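PDB 5JJ6: adenosine monophosphate-protein transferase FICD homolog from Caenorhabditis elegans, which belongs to the Fic/DOC family and joins tetratricopeptide-like helical repeats to a mainly helical Fido domain. Local coordinates for residues B[75-79]-B[94-99]; B[117-121]-B[299-303]; B[142-147]-B[305-311]; B[220-225]-B[277-281]; B[250-254]-B[266-270]. Residue numbers count along the deposited sequence, not the author numbering.

Interaction 1 (B[75-79]-B[94-99])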
# COMPACT_ATOMS: atom_id res chain seq x y z
N ASP B 75 44.38 2.90 13.27
CA ASP B 75 44.26 2.60 11.86
C ASP B 75 43.09 3.36 11.21
O ASP B 75 43.22 3.89 10.11
CB ASP B 75 44.11 1.09 11.67
CG ASP B 75 43.81 0.73 10.24
OD1 ASP B 75 42.62 0.78 9.85
OD2 ASP B 75 44.77 0.38 9.51
N GLN B 76 41.95 3.43 11.90
CA GLN B 76 40.80 4.19 11.38
C GLN B 76 41.10 5.68 11.17
O GLN B 76 40.68 6.28 10.16
CB GLN B 76 39.60 3.98 12.30
CG GLN B 76 38.92 2.70 11.93
CD GLN B 76 38.47 2.72 10.48
OE1 GLN B 76 37.68 3.58 10.10
NE2 GLN B 76 39.00 1.81 9.67
N CYS B 77 41.78 6.28 12.15
CA CYS B 77 42.27 7.65 12.00
C CYS B 77 43.15 7.82 10.75
O CYS B 77 42.96 8.77 9.99
CB CYS B 77 43.07 8.08 13.24
SG CYS B 77 42.09 8.42 14.71
N TYR B 78 44.12 6.92 10.56
CA TYR B 78 45.02 7.04 9.41
C TYR B 78 44.24 6.90 8.10
O TYR B 78 44.49 7.64 7.14
CB TYR B 78 46.14 6.01 9.46
CG TYR B 78 46.97 6.07 10.72
CD1 TYR B 78 47.21 7.27 11.36
CD2 TYR B 78 47.50 4.90 11.27
CE1 TYR B 78 47.96 7.32 12.52
CE2 TYR B 78 48.25 4.94 12.42
CZ TYR B 78 48.48 6.15 13.04
OH TYR B 78 49.21 6.19 14.20
N VAL B 79 43.30 5.97 8.06
CA VAL B 79 42.51 5.76 6.85
C VAL B 79 41.70 7.01 6.50
O VAL B 79 41.66 7.42 5.33
CB VAL B 79 41.56 4.56 7.00
CG1 VAL B 79 40.62 4.47 5.79
CG2 VAL B 79 42.34 3.26 7.18
N LEU B 94 52.12 5.42 8.26
CA LEU B 94 51.54 4.98 9.53
C LEU B 94 50.59 3.79 9.27
O LEU B 94 50.70 2.70 9.90
CB LEU B 94 50.84 6.14 10.23
CG LEU B 94 51.81 7.22 10.74
CD1 LEU B 94 51.10 8.52 11.13
CD2 LEU B 94 52.63 6.70 11.91
N ARG B 95 49.74 3.95 8.26
CA ARG B 95 48.81 2.90 7.90
C ARG B 95 49.58 1.65 7.52
O ARG B 95 49.18 0.53 7.87
CB ARG B 95 47.89 3.35 6.76
CG ARG B 95 46.64 2.51 6.65
CD ARG B 95 45.76 2.89 5.47
NE ARG B 95 46.24 2.39 4.19
CZ ARG B 95 45.59 2.55 3.04
NH1 ARG B 95 44.43 3.22 3.00
NH2 ARG B 95 46.10 2.07 1.91
N ALA B 96 50.72 1.83 6.86
CA ALA B 96 51.56 0.71 6.43
C ALA B 96 51.96 -0.16 7.62
O ALA B 96 52.07 -1.39 7.50
CB ALA B 96 52.79 1.20 5.71
N ARG B 97 52.16 0.47 8.78
CA ARG B 97 52.48 -0.33 9.96
C ARG B 97 51.23 -0.99 10.52
O ARG B 97 51.25 -2.16 10.89
CB ARG B 97 53.11 0.52 11.07
CG ARG B 97 54.59 0.82 10.91
CD ARG B 97 55.00 2.12 11.60
NE ARG B 97 54.62 2.13 13.00
CZ ARG B 97 53.53 2.72 13.48
NH1 ARG B 97 52.68 3.35 12.67
NH2 ARG B 97 53.27 2.68 14.78
N THR B 98 50.13 -0.25 10.56
CA THR B 98 48.95 -0.77 11.26
C THR B 98 48.16 -1.88 10.54
O THR B 98 47.58 -2.75 11.19
CB THR B 98 47.97 0.35 11.54
OG1 THR B 98 47.66 1.02 10.32
CG2 THR B 98 48.57 1.34 12.50
N THR B 99 48.15 -1.87 9.21
CA THR B 99 47.24 -2.71 8.44
C THR B 99 47.29 -4.25 8.69
O THR B 99 46.24 -4.85 8.96
CB THR B 99 47.46 -2.42 6.93
OG1 THR B 99 46.95 -1.13 6.62
CG2 THR B 99 46.78 -3.45 6.05
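Asp-75 opens the contact with a polar pair. Its carboxylate reaches across to the facing helix, where Asp-75 OD2 lies 3.1 Å from Thr-98 OG1. Thr-98 OG1 also lies 2.9 Å from Arg-95 O of its own helix, and its single proton cannot be assigned to either acceptor. The other carboxylate oxygen, OD1, is engaged by a salt bridge to Arg-327 of helix 327-346, which makes Asp-75 a link between three helices. Gln-76 and Cys-77 face other parts of the fold: Gln-76 packs on helix 327-346, Cys-77 on Met-61. One turn on from Asp-75, Tyr-78 supplies the largest share of the buried surface. Its ring receives a CH-pi contact from Leu-94, whose CB sits 3.5 Å from the ring centroid and almost on the ring normal, while Thr-98 CG2 meets the ring edge 3.6 Å from Tyr-78 CE2. The phenol is anchored beyond the pair by a hydrogen bond from its OH to Glu-66. Val-79 ends the segment, its CG2 resting 3.8 Å from Arg-95 CD on the aliphatic part of that side chain. The axes of segments 75-79 and 94-99 approach to 9.3 Å, with 142° between their directions. Such antiparallel packing of consecutive helices, with helix 55-67 touching both, is consistent with tetratricopeptide-type repeats, as in FICD relatives: helix 71-84 would close a repeat and the long helix 89-120 would cover it.

Interaction 2 (B[117-121]-B[299-303])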
# COMPACT_ATOMS: atom_id res chain seq x y z
N ARG B 117 28.25 -18.82 16.67
CA ARG B 117 27.13 -19.25 15.83
C ARG B 117 27.00 -20.76 15.86
O ARG B 117 25.90 -21.29 15.95
CB ARG B 117 27.27 -18.78 14.38
CG ARG B 117 26.24 -19.44 13.44
CD ARG B 117 26.72 -19.61 12.01
NE ARG B 117 27.82 -20.57 11.92
CZ ARG B 117 28.62 -20.71 10.86
NH1 ARG B 117 28.44 -19.95 9.79
NH2 ARG B 117 29.60 -21.61 10.88
N ASP B 118 28.13 -21.45 15.77
CA ASP B 118 28.09 -22.91 15.81
C ASP B 118 27.52 -23.39 17.14
O ASP B 118 26.81 -24.40 17.17
CB ASP B 118 29.48 -23.51 15.58
CG ASP B 118 29.94 -23.35 14.15
OD1 ASP B 118 29.07 -23.24 13.26
OD2 ASP B 118 31.17 -23.34 13.91
N GLU B 119 27.77 -22.67 18.22
CA GLU B 119 27.22 -23.13 19.49
C GLU B 119 25.78 -22.61 19.70
O GLU B 119 25.05 -23.10 20.57
CB GLU B 119 28.14 -22.71 20.64
CG GLU B 119 27.45 -22.21 21.90
CD GLU B 119 28.41 -21.84 23.00
OE1 GLU B 119 29.62 -22.18 22.88
OE2 GLU B 119 27.96 -21.21 23.99
N PHE B 120 25.33 -21.70 18.84
CA PHE B 120 23.90 -21.36 18.82
C PHE B 120 23.06 -22.48 18.21
O PHE B 120 21.96 -22.76 18.68
CB PHE B 120 23.66 -20.05 18.06
CG PHE B 120 22.21 -19.79 17.73
CD1 PHE B 120 21.33 -19.36 18.71
CD2 PHE B 120 21.74 -19.95 16.43
CE1 PHE B 120 19.98 -19.10 18.40
CE2 PHE B 120 20.40 -19.71 16.12
CZ PHE B 120 19.53 -19.28 17.10
N ASN B 121 23.59 -23.10 17.16
CA ASN B 121 22.86 -24.12 16.41
C ASN B 121 22.81 -25.48 17.12
O ASN B 121 22.11 -26.39 16.67
CB ASN B 121 23.47 -24.30 15.02
CG ASN B 121 23.30 -23.08 14.14
OD1 ASN B 121 22.28 -22.39 14.21
ND2 ASN B 121 24.31 -22.78 13.33
N SER B 299 23.05 -18.73 6.23
CA SER B 299 24.32 -19.26 6.70
C SER B 299 24.22 -19.65 8.16
O SER B 299 25.23 -19.75 8.85
CB SER B 299 25.44 -18.25 6.50
OG SER B 299 25.55 -17.91 5.12
N GLY B 300 22.99 -19.84 8.63
CA GLY B 300 22.77 -20.38 9.96
C GLY B 300 22.73 -19.40 11.12
O GLY B 300 22.81 -19.81 12.27
N PHE B 301 22.65 -18.10 10.84
CA PHE B 301 22.55 -17.11 11.91
C PHE B 301 21.10 -16.84 12.29
O PHE B 301 20.21 -16.95 11.44
CB PHE B 301 23.22 -15.79 11.52
CG PHE B 301 24.72 -15.83 11.55
CD1 PHE B 301 25.43 -16.28 10.45
CD2 PHE B 301 25.41 -15.43 12.68
CE1 PHE B 301 26.80 -16.33 10.48
CE2 PHE B 301 26.79 -15.47 12.71
CZ PHE B 301 27.49 -15.92 11.62
N PRO B 302 20.87 -16.49 13.56
CA PRO B 302 19.55 -15.98 13.93
C PRO B 302 19.35 -14.63 13.27
O PRO B 302 20.32 -14.08 12.77
CB PRO B 302 19.64 -15.84 15.45
CG PRO B 302 21.09 -15.64 15.71
CD PRO B 302 21.80 -16.48 14.70
N PRO B 303 18.13 -14.08 13.28
CA PRO B 303 17.96 -12.75 12.69
C PRO B 303 18.93 -11.71 13.26
O PRO B 303 19.22 -11.71 14.46
CB PRO B 303 16.50 -12.41 13.02
CG PRO B 303 15.85 -13.73 13.01
CD PRO B 303 16.84 -14.69 13.63
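A Schellman motif ends helix 284-297, and the chain leaving it is the surface on which the end of helix 89-120 docks. Gly-300, with positive phi, is the C-prime residue: its N pairs with Met-297 O, and Phe-301 N with Met-296 O. Arg-117 fills the space beside this turn. Its CG lies 3.6 Å from Gly-300 O, and its CD stands over the face of the Phe-301 ring, 3.8 Å from the centroid, in a CH-pi contact. At the tip, NH1 makes a weak hydrogen bond of 3.4 Å to Ser-299 O, while NE and NH2 hold OD1 of the adjacent Asp-118, the NH2 to OD1 salt bridge measuring 2.9 Å. One turn later, Phe-120 CE2 meets Pro-302 CD at 3.8 Å, the proline covering part of one ring face. Helix 327-346 completes the cluster, with Ile-341 touching Arg-117, Phe-120 and Pro-302, and Tyr-344 bringing its ring against Phe-120, so that three helices converge on this loop.

Interaction 3 (B[142-147]-B[305-311])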
# COMPACT_ATOMS: atom_id res chain seq x y z
N TYR B 142 10.62 -3.36 14.92
CA TYR B 142 10.82 -2.14 15.69
C TYR B 142 12.11 -1.48 15.31
O TYR B 142 12.12 -0.31 14.90
CB TYR B 142 10.84 -2.40 17.19
CG TYR B 142 11.35 -1.18 17.92
CD1 TYR B 142 10.66 0.02 17.84
CD2 TYR B 142 12.51 -1.21 18.67
CE1 TYR B 142 11.11 1.15 18.49
CE2 TYR B 142 12.97 -0.09 19.34
CZ TYR B 142 12.26 1.10 19.24
OH TYR B 142 12.70 2.24 19.88
N HIS B 143 13.21 -2.21 15.46
CA HIS B 143 14.50 -1.58 15.26
C HIS B 143 14.71 -1.12 13.81
O HIS B 143 15.11 0.03 13.56
CB HIS B 143 15.60 -2.53 15.69
CG HIS B 143 15.80 -2.57 17.17
ND1 HIS B 143 16.31 -1.51 17.88
CD2 HIS B 143 15.52 -3.54 18.07
CE1 HIS B 143 16.35 -1.83 19.16
NE2 HIS B 143 15.88 -3.05 19.31
N THR B 144 14.39 -1.98 12.85
CA THR B 144 14.62 -1.62 11.46
C THR B 144 13.76 -0.43 11.00
O THR B 144 14.20 0.31 10.13
CB THR B 144 14.41 -2.81 10.51
OG1 THR B 144 14.99 -2.50 9.23
CG2 THR B 144 12.93 -3.17 10.34
N VAL B 145 12.55 -0.23 11.53
CA VAL B 145 11.78 0.94 11.11
C VAL B 145 12.14 2.20 11.92
O VAL B 145 12.08 3.33 11.41
CB VAL B 145 10.26 0.69 11.17
CG1 VAL B 145 9.89 -0.49 10.29
CG2 VAL B 145 9.79 0.48 12.60
N ALA B 146 12.49 2.01 13.19
CA ALA B 146 12.90 3.10 14.04
C ALA B 146 14.15 3.75 13.45
O ALA B 146 14.27 4.97 13.42
CB ALA B 146 13.17 2.61 15.47
N ILE B 147 15.07 2.92 12.95
CA ILE B 147 16.30 3.43 12.34
C ILE B 147 16.03 4.36 11.15
O ILE B 147 16.73 5.35 10.93
CB ILE B 147 17.21 2.27 11.85
CG1 ILE B 147 18.25 1.90 12.89
CG2 ILE B 147 17.93 2.63 10.59
CD1 ILE B 147 19.04 0.69 12.50
N ILE B 305 19.76 -8.10 14.30
CA ILE B 305 19.10 -6.86 14.63
C ILE B 305 20.14 -5.77 14.82
O ILE B 305 20.95 -5.82 15.73
CB ILE B 305 18.22 -7.03 15.88
CG1 ILE B 305 17.06 -7.97 15.56
CG2 ILE B 305 17.68 -5.68 16.35
CD1 ILE B 305 16.16 -8.22 16.74
N LEU B 306 20.11 -4.80 13.91
CA LEU B 306 20.92 -3.59 14.04
C LEU B 306 20.12 -2.57 14.83
O LEU B 306 19.20 -1.95 14.28
CB LEU B 306 21.32 -3.03 12.66
CG LEU B 306 21.73 -4.06 11.62
CD1 LEU B 306 21.93 -3.42 10.25
CD2 LEU B 306 22.98 -4.76 12.09
N PRO B 307 20.44 -2.42 16.12
CA PRO B 307 19.56 -1.64 17.00
C PRO B 307 19.61 -0.14 16.70
O PRO B 307 20.63 0.38 16.27
CB PRO B 307 20.10 -1.96 18.40
CG PRO B 307 21.49 -2.36 18.20
CD PRO B 307 21.57 -3.02 16.85
N VAL B 308 18.47 0.52 16.93
CA VAL B 308 18.29 1.93 16.59
C VAL B 308 19.12 2.79 17.52
O VAL B 308 19.53 3.88 17.15
CB VAL B 308 16.80 2.33 16.64
CG1 VAL B 308 16.23 2.16 18.05
CG2 VAL B 308 16.60 3.75 16.11
N GLU B 309 19.38 2.28 18.72
CA GLU B 309 20.28 2.93 19.67
C GLU B 309 21.68 3.11 19.08
O GLU B 309 22.47 3.92 19.56
CB GLU B 309 20.40 2.11 20.96
CG GLU B 309 19.18 2.12 21.86
CD GLU B 309 18.19 0.98 21.57
OE1 GLU B 309 18.53 0.05 20.78
OE2 GLU B 309 17.07 1.02 22.14
N THR B 310 22.03 2.30 18.09
CA THR B 310 23.35 2.39 17.49
C THR B 310 23.30 3.05 16.10
O THR B 310 24.28 2.97 15.33
CB THR B 310 24.01 1.01 17.41
OG1 THR B 310 23.36 0.21 16.41
CG2 THR B 310 23.91 0.31 18.75
N ARG B 311 22.18 3.71 15.80
CA ARG B 311 21.96 4.35 14.50
C ARG B 311 23.21 5.13 14.00
O ARG B 311 23.67 4.93 12.87
CB ARG B 311 20.74 5.27 14.56
CG ARG B 311 20.46 5.97 13.26
CD ARG B 311 19.18 6.75 13.32
NE ARG B 311 18.73 7.21 12.01
CZ ARG B 311 18.87 8.45 11.56
NH1 ARG B 311 19.46 9.37 12.31
NH2 ARG B 311 18.42 8.77 10.35
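Two hydrogen bonds pin the loop 305-311 to helix 127-148, one at a side chain and one at the backbone. His-143 ND1 accepts from Val-308 N at 3.1 Å with a nearly straight geometry, so ND1 carries no proton in this pairing and the amide is satisfied at the start of a short 3-10 turn. Nearer the end of the helix, the carbonyl Ile-147 O accepts from Arg-311 NE at 2.9 Å. Inside the loop, Pro-307 O takes both Thr-310 N at 3.0 Å and Thr-310 OG1 at 2.7 Å; the same hydroxyl is hydrogen-bonded to Tyr-332. Between the polar anchors the packing is apolar: Val-308 CG2 lies 3.7 Å from Ala-146 CB, and Ile-147 CG1 approaches Val-308 CB to 4.0 Å. Before the first anchor, Ile-305 CG2 touches His-143 CD2 at 3.5 Å. Thr-144 to Ile-147 open a sequence consistent with the inhibitory-helix motif of Fic proteins, (S/T)xxxE(G/N). Thr-144 O is bound by Arg-289 of helix 284-297, Leu-306 packs on Tyr-332 of helix 327-346, and Arg-311 begins helix 311-321, so the loop is wedged among these helices.

Interaction 4 (B[220-225]-B[277-281])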
# COMPACT_ATOMS: atom_id res chain seq x y z
N GLU B 220 4.44 2.35 -5.32
CA GLU B 220 5.89 2.23 -5.53
C GLU B 220 6.48 0.86 -5.16
O GLU B 220 7.62 0.57 -5.50
CB GLU B 220 6.61 3.32 -4.73
CG GLU B 220 6.29 4.73 -5.19
CD GLU B 220 7.00 5.12 -6.49
OE1 GLU B 220 7.74 4.28 -7.05
OE2 GLU B 220 6.80 6.26 -6.95
N ALA B 221 5.72 0.03 -4.45
CA ALA B 221 6.23 -1.24 -3.92
C ALA B 221 6.58 -2.29 -4.98
O ALA B 221 5.80 -2.57 -5.88
CB ALA B 221 5.23 -1.82 -2.95
N GLY B 222 7.75 -2.88 -4.83
CA GLY B 222 8.25 -3.89 -5.74
C GLY B 222 8.51 -3.30 -7.12
O GLY B 222 8.62 -4.02 -8.12
N ARG B 223 8.65 -1.98 -7.15
CA ARG B 223 8.79 -1.30 -8.42
C ARG B 223 10.05 -0.46 -8.44
O ARG B 223 10.33 0.35 -7.54
CB ARG B 223 7.57 -0.43 -8.69
CG ARG B 223 7.82 0.73 -9.64
CD ARG B 223 6.55 1.53 -9.92
NE ARG B 223 6.81 2.64 -10.84
CZ ARG B 223 6.69 2.56 -12.16
NH1 ARG B 223 6.32 1.42 -12.74
NH2 ARG B 223 6.95 3.62 -12.92
N ILE B 224 10.81 -0.68 -9.50
CA ILE B 224 12.07 -0.02 -9.75
C ILE B 224 11.84 1.41 -10.20
O ILE B 224 10.92 1.69 -10.97
CB ILE B 224 12.86 -0.81 -10.81
CG1 ILE B 224 13.34 -2.13 -10.18
CG2 ILE B 224 14.01 0.01 -11.39
CD1 ILE B 224 14.70 -2.55 -10.62
N ARG B 225 12.67 2.31 -9.69
CA ARG B 225 12.57 3.71 -10.04
C ARG B 225 12.85 3.89 -11.54
O ARG B 225 13.69 3.18 -12.11
CB ARG B 225 13.54 4.53 -9.19
CG ARG B 225 15.00 4.23 -9.47
CD ARG B 225 15.89 5.05 -8.57
NE ARG B 225 17.29 4.62 -8.65
CZ ARG B 225 18.15 5.03 -9.57
NH1 ARG B 225 19.39 4.57 -9.56
NH2 ARG B 225 17.79 5.92 -10.49
N VAL B 277 23.40 1.13 -5.36
CA VAL B 277 22.58 1.15 -6.57
C VAL B 277 21.27 1.90 -6.32
O VAL B 277 20.83 2.70 -7.16
CB VAL B 277 22.25 -0.28 -7.06
CG1 VAL B 277 21.35 -0.22 -8.28
CG2 VAL B 277 23.50 -1.04 -7.39
N HIS B 278 20.68 1.64 -5.15
CA HIS B 278 19.39 2.20 -4.70
C HIS B 278 18.32 2.20 -5.80
O HIS B 278 17.94 3.24 -6.34
CB HIS B 278 19.57 3.60 -4.06
CG HIS B 278 20.05 4.67 -4.99
ND1 HIS B 278 19.18 5.46 -5.72
CD2 HIS B 278 21.30 5.12 -5.27
CE1 HIS B 278 19.88 6.33 -6.43
NE2 HIS B 278 21.16 6.15 -6.18
N PRO B 279 17.83 0.99 -6.15
CA PRO B 279 16.93 0.70 -7.28
C PRO B 279 15.47 1.08 -7.04
O PRO B 279 14.63 0.98 -7.95
CB PRO B 279 17.06 -0.82 -7.43
CG PRO B 279 17.39 -1.29 -6.05
CD PRO B 279 18.23 -0.23 -5.43
N PHE B 280 15.15 1.48 -5.82
CA PHE B 280 13.80 1.87 -5.48
C PHE B 280 13.74 3.36 -5.19
O PHE B 280 14.76 3.97 -4.88
CB PHE B 280 13.31 1.08 -4.27
CG PHE B 280 13.53 -0.40 -4.38
CD1 PHE B 280 12.75 -1.15 -5.25
CD2 PHE B 280 14.48 -1.03 -3.61
CE1 PHE B 280 12.94 -2.51 -5.37
CE2 PHE B 280 14.67 -2.39 -3.71
CZ PHE B 280 13.90 -3.14 -4.59
N THR B 281 12.55 3.95 -5.33
CA THR B 281 12.35 5.35 -4.96
C THR B 281 12.47 5.53 -3.45
O THR B 281 13.02 6.52 -2.98
CB THR B 281 10.99 5.86 -5.42
OG1 THR B 281 9.97 5.21 -4.65
CG2 THR B 281 10.77 5.56 -6.89
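This is a loop-to-loop contact in which an arginine holds the start of the Fic signature motif. The sequence HPFTDGNGR begins at His-278, directly after helix 263-277, where positive phi turns the chain out of the helix; residues 220-225 belong to the connection between helices 202-213 and 239-254. That connection reverses in a type II turn from Glu-220 to Arg-223, with Gly-222 at positive phi, and then runs alongside the motif. Ile-224 CA makes a CH...O contact of 3.3 Å with Pro-279 O, and its side chain approaches the proline ring, CD1 to CB 4.3 Å, on the side covered by Val-242. Phe-280 turns its CA-to-CB bond away and stacks on His-209, though its ring edge still meets Arg-223 O, 3.7 Å from CD1. At the other flank, Thr-281 CG2 lies 3.7 Å from Arg-225 CB and 3.3 Å from Glu-220 OE1. The strongest hold comes from Arg-225, which donates to three successive carbonyls, its side chain running back along the chain toward the end of helix 263-277: its N binds Pro-279 O at 2.9 Å, its NE His-278 O at 2.8 Å, and its NH1, weakly, Val-277 O at 3.4 Å.

Interaction 5 (B[250-254]-B[266-270])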
# COMPACT_ATOMS: atom_id res chain seq x y z
N VAL B 250 22.62 -9.76 -7.96
CA VAL B 250 22.19 -11.13 -7.65
C VAL B 250 23.18 -12.15 -8.19
O VAL B 250 23.51 -13.14 -7.51
CB VAL B 250 20.76 -11.44 -8.17
CG1 VAL B 250 19.72 -10.61 -7.41
CG2 VAL B 250 20.64 -11.24 -9.66
N ASP B 251 23.67 -11.91 -9.41
CA ASP B 251 24.61 -12.83 -10.03
C ASP B 251 25.86 -12.90 -9.16
O ASP B 251 26.38 -13.99 -8.92
CB ASP B 251 24.96 -12.43 -11.46
CG ASP B 251 23.79 -12.59 -12.42
OD1 ASP B 251 23.11 -13.64 -12.37
OD2 ASP B 251 23.61 -11.69 -13.26
N TRP B 252 26.33 -11.75 -8.68
CA TRP B 252 27.45 -11.77 -7.76
C TRP B 252 27.12 -12.61 -6.51
O TRP B 252 27.99 -13.34 -6.01
CB TRP B 252 27.86 -10.36 -7.33
CG TRP B 252 28.81 -10.40 -6.17
CD1 TRP B 252 30.13 -10.77 -6.20
CD2 TRP B 252 28.51 -10.13 -4.80
NE1 TRP B 252 30.67 -10.72 -4.94
CE2 TRP B 252 29.70 -10.33 -4.06
CE3 TRP B 252 27.36 -9.72 -4.12
CZ2 TRP B 252 29.76 -10.13 -2.69
CZ3 TRP B 252 27.43 -9.53 -2.76
CH2 TRP B 252 28.63 -9.73 -2.06
N LEU B 253 25.89 -12.52 -6.01
CA LEU B 253 25.49 -13.29 -4.82
C LEU B 253 25.44 -14.80 -5.03
O LEU B 253 25.68 -15.57 -4.08
CB LEU B 253 24.11 -12.83 -4.32
CG LEU B 253 23.98 -11.77 -3.22
CD1 LEU B 253 22.53 -11.59 -2.88
CD2 LEU B 253 24.73 -12.20 -1.98
N ASN B 254 25.10 -15.26 -6.23
CA ASN B 254 24.95 -16.70 -6.43
C ASN B 254 26.17 -17.37 -7.06
O ASN B 254 26.24 -18.60 -7.11
CB ASN B 254 23.71 -17.00 -7.25
CG ASN B 254 22.45 -16.66 -6.52
OD1 ASN B 254 22.34 -16.90 -5.31
ND2 ASN B 254 21.48 -16.09 -7.23
N ARG B 266 30.15 -11.11 3.23
CA ARG B 266 29.22 -11.26 2.11
C ARG B 266 27.97 -10.38 2.35
O ARG B 266 27.50 -9.66 1.45
CB ARG B 266 28.86 -12.74 1.93
CG ARG B 266 27.99 -13.02 0.73
CD ARG B 266 28.05 -14.50 0.35
NE ARG B 266 27.66 -15.39 1.44
CZ ARG B 266 28.40 -16.41 1.88
NH1 ARG B 266 29.57 -16.67 1.33
NH2 ARG B 266 27.96 -17.16 2.89
N ALA B 267 27.43 -10.47 3.56
CA ALA B 267 26.26 -9.70 3.97
C ALA B 267 26.50 -8.18 3.95
O ALA B 267 25.69 -7.42 3.40
CB ALA B 267 25.82 -10.15 5.35
N ALA B 268 27.60 -7.75 4.55
CA ALA B 268 27.93 -6.34 4.55
C ALA B 268 28.07 -5.80 3.12
O ALA B 268 27.57 -4.72 2.79
CB ALA B 268 29.21 -6.11 5.34
N ILE B 269 28.75 -6.56 2.28
CA ILE B 269 28.98 -6.10 0.92
C ILE B 269 27.65 -6.05 0.15
O ILE B 269 27.42 -5.13 -0.64
CB ILE B 269 30.00 -7.00 0.17
CG1 ILE B 269 31.37 -6.93 0.83
CG2 ILE B 269 30.12 -6.60 -1.30
CD1 ILE B 269 32.33 -7.99 0.31
N ALA B 270 26.78 -7.02 0.39
CA ALA B 270 25.46 -7.01 -0.21
C ALA B 270 24.69 -5.75 0.16
O ALA B 270 24.20 -5.02 -0.71
CB ALA B 270 24.70 -8.21 0.21
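The two helical segments run almost exactly antiparallel, with 176° between their directions, and their axes stay a wide 11.5 Å apart; even the closest CA atoms, those of Leu-253 and Ala-270, are 7.8 Å from each other. Trp-252 bridges this gap. Its six-membered ring reaches the far helix with CH2 3.5 Å from Ile-269 CG2 and 3.7 Å from Arg-266 O, which it meets edge-on, while CZ3 lies 4.2 Å from Ala-270 CB. Beside the indole, Leu-253 CD2 approaches Arg-266 CG at 4.3 Å, touching the aliphatic part of the arginine. The charged end is used elsewhere: Arg-266 NH1 donates to Thr-258 O in the link between the helices. Helix 284-297 closes the groove, Ile-295 packing on both Leu-253 and Ala-270. The pairing thus rests on van der Waals contact, with a large indole set against small or aliphatic groups, and the polar bonds at its margin tie Arg-266 and Trp-252 O alike to Thr-258 in the short connection of this helical hairpin.

The five contacts run from the repeat region to the Fic motif. Interactions 1 and 2 share helix 89-120, their centres 33 Å apart, so this helix spans from the repeats to the loop after helix 284-297. That loop also supplies interaction 3, next along the chain from interaction 2, with centres 21 Å apart. Interaction 4, which holds the start of the motif, lies 22 Å from interaction 3 between centres and 38 Å from interaction 1, on the opposite side of the chain's centre. Helix 263-277 leads from interaction 5 to interaction 4, their nearest atoms about 8 Å apart. Interaction 5 touches interaction 2 directly, Arg-266 NH2 approaching Ser-299 OG to 3.4 Å.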